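Local atomic coordinates of plant cysteine oxidase 2 (Arabidopsis thaliana, PDB entry 7CXZ), a protein that oxidises N-terminal cysteines of proteins such as the group VII ethylene response factors with iron and molecular oxygen, preparing them for degradation by the N-end rule pathway. Residues A50-I55 with C156-L161. Residues are numbered along the deposited sequence; the frame is centred on the assembly and turned at random.
Sequences AVLDEI and CDTSIL
Where helix 42-53 packs against the edge of the cupin fold, Asp53 meets Thr158 of 156-161, the segment that carries edge strand 159-161, a worked example of how one carboxylate can join a helix to the border of a sheet. A single oxygen does the gripping. Asp53 OD1 takes the backbone N-H of Thr158 through its syn lone pair, with Thr158 N 2.7 Å away and an angle of 158° at the hydrogen. It also receives the hydroxyl of the same residue, Thr158 OG1 lying 2.8 Å from Asp53 OD1 and approaching from above the carboxylate plane, 52° out of it. With chi1 at -57° the hydroxyl of Thr158 lies beside its own backbone N, which lets both donors reach the same oxygen. The other oxygen, Asp53 OD2, is linked by a bridging water to the carbonyl oxygen of Thr158.

In the fold, strand 159-161 borders one of the two sheets of this cysteine dioxygenase relative and pairs with strand 113-120, whose Phe115 also touches Leu52. The methyl of Thr158 meets the leucine branch, its CG2 3.9 Å from Leu52 CD1, while Leu52 CB comes within 3.3 Å of Thr158 OG1. Asp157, exposed to solvent, brings its OD1 to 4.1 Å from Asp53 OD1, a closeness of like charges that the two Thr158 donors probably offset in part. An alanine in place of Asp53 would probably leave the amide and hydroxyl of Thr158 without their shared acceptor, and the bridging water without its carboxylate partner.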
loop_
_atom_site.group_PDB
_atom_site.type_symbol
_atom_site.label_atom_id
_atom_site.label_comp_id
_atom_site.label_asym_id
_atom_site.label_seq_id
_atom_site.Cartn_x
_atom_site.Cartn_y
_atom_site.Cartn_z
ATOM N N ALA A 50 6.938 14.734 6.580
ATOM C CA ALA A 50 8.259 15.127 7.072
ATOM C C ALA A 50 8.724 14.235 8.226
ATOM O O ALA A 50 9.907 13.879 8.300
ATOM C CB ALA A 50 8.224 16.578 7.517
ATOM N N VAL A 51 7.810 13.850 9.121
ATOM C CA VAL A 51 8.171 12.899 10.178
ATOM C C VAL A 51 8.635 11.579 9.575
ATOM O O VAL A 51 9.662 11.027 9.960
ATOM C CB VAL A 51 6.991 12.691 11.136
ATOM C CG1 VAL A 51 7.282 11.515 12.089
ATOM C CG2 VAL A 51 6.747 13.976 11.909
ATOM N N LEU A 52 7.888 11.058 8.611
ATOM C CA LEU A 52 8.273 9.803 7.971
ATOM C C LEU A 52 9.589 9.924 7.218
ATOM O O LEU A 52 10.385 8.978 7.185
ATOM C CB LEU A 52 7.169 9.358 7.004
ATOM C CG LEU A 52 5.933 8.747 7.696
ATOM C CD1 LEU A 52 4.777 8.728 6.721
ATOM C CD2 LEU A 52 6.295 7.355 8.149
ATOM N N ASP A 53 9.831 11.075 6.580
ATOM C CA ASP A 53 11.055 11.231 5.808
ATOM C C ASP A 53 12.324 11.270 6.659
ATOM O O ASP A 53 13.413 11.108 6.094
ATOM C CB ASP A 53 10.937 12.482 4.935
ATOM C CG ASP A 53 10.147 12.204 3.670
ATOM O OD1 ASP A 53 10.081 11.032 3.281
ATOM O OD2 ASP A 53 9.580 13.137 3.076
ATOM N N GLU A 54 12.214 11.432 7.981
ATOM C CA GLU A 54 13.376 11.313 8.859
ATOM C C GLU A 54 13.685 9.866 9.238
ATOM O O GLU A 54 14.744 9.605 9.819
ATOM C CB GLU A 54 13.162 12.101 10.156
ATOM C CG GLU A 54 12.989 13.608 9.974
ATOM C CD GLU A 54 14.233 14.240 9.417
ATOM O OE1 GLU A 54 14.213 14.742 8.257
ATOM O OE2 GLU A 54 15.254 14.204 10.134
ATOM N N ILE A 55 12.795 8.915 8.956
ATOM C CA ILE A 55 12.914 7.588 9.543
ATOM C C ILE A 55 13.778 6.691 8.667
ATOM O O ILE A 55 13.574 6.606 7.446
ATOM C CB ILE A 55 11.524 6.981 9.758
ATOM C CG1 ILE A 55 10.846 7.722 10.905
ATOM C CG2 ILE A 55 11.624 5.500 10.062
ATOM C CD1 ILE A 55 9.424 7.282 11.175
ATOM N N CYS A 156 14.865 6.140 -0.102
ATOM C CA CYS A 156 13.769 6.768 -0.822
ATOM C C CYS A 156 12.942 7.572 0.120
ATOM O O CYS A 156 12.856 7.251 1.267
ATOM C CB CYS A 156 12.788 5.719 -1.316
ATOM S SG CYS A 156 13.381 4.612 -2.555
ATOM N N ASP A 157 12.294 8.596 -0.401
ATOM C CA ASP A 157 11.446 9.409 0.436
ATOM C C ASP A 157 10.008 8.893 0.376
ATOM O O ASP A 157 9.664 8.009 -0.415
ATOM C CB ASP A 157 11.540 10.868 0.000
ATOM C CG ASP A 157 12.925 11.451 0.221
ATOM O OD1 ASP A 157 13.607 11.032 1.187
ATOM O OD2 ASP A 157 13.306 12.334 -0.563
ATOM N N THR A 158 9.177 9.454 1.245
ATOM C CA THR A 158 7.793 9.019 1.406
ATOM C C THR A 158 6.949 9.436 0.212
ATOM O O THR A 158 7.130 10.521 -0.339
ATOM C CB THR A 158 7.235 9.632 2.687
ATOM O OG1 THR A 158 8.068 9.228 3.787
ATOM C CG2 THR A 158 5.768 9.205 2.952
ATOM N N SER A 159 6.014 8.585 -0.179
ATOM C CA SER A 159 5.001 8.917 -1.167
ATOM C C SER A 159 3.624 8.990 -0.512
ATOM O O SER A 159 3.414 8.505 0.606
ATOM C CB SER A 159 4.996 7.871 -2.285
ATOM O OG SER A 159 4.531 6.635 -1.740
ATOM N N ILE A 160 2.666 9.589 -1.216
ATOM C CA ILE A 160 1.297 9.651 -0.742
ATOM C C ILE A 160 0.347 9.296 -1.878
ATOM O O ILE A 160 0.514 9.751 -3.023
ATOM C CB ILE A 160 0.959 11.034 -0.152
ATOM C CG1 ILE A 160 -0.425 11.018 0.513
ATOM C CG2 ILE A 160 1.035 12.146 -1.202
ATOM C CD1 ILE A 160 -0.804 12.339 1.192
ATOM N N LEU A 161 -0.667 8.501 -1.551
ATOM C CA LEU A 161 -1.809 8.325 -2.426
ATOM C C LEU A 161 -3.043 8.795 -1.678
ATOM O O LEU A 161 -3.110 8.747 -0.436
ATOM C CB LEU A 161 -1.982 6.859 -2.869
ATOM C CG LEU A 161 -2.342 5.813 -1.798
ATOM C CD1 LEU A 161 -3.864 5.716 -1.531
ATOM C CD2 LEU A 161 -1.734 4.448 -2.204
HETATM O O HOH W 1 8.453 12.700 0.690
HETATM O O HOH W 2 13.933 9.909 3.569
#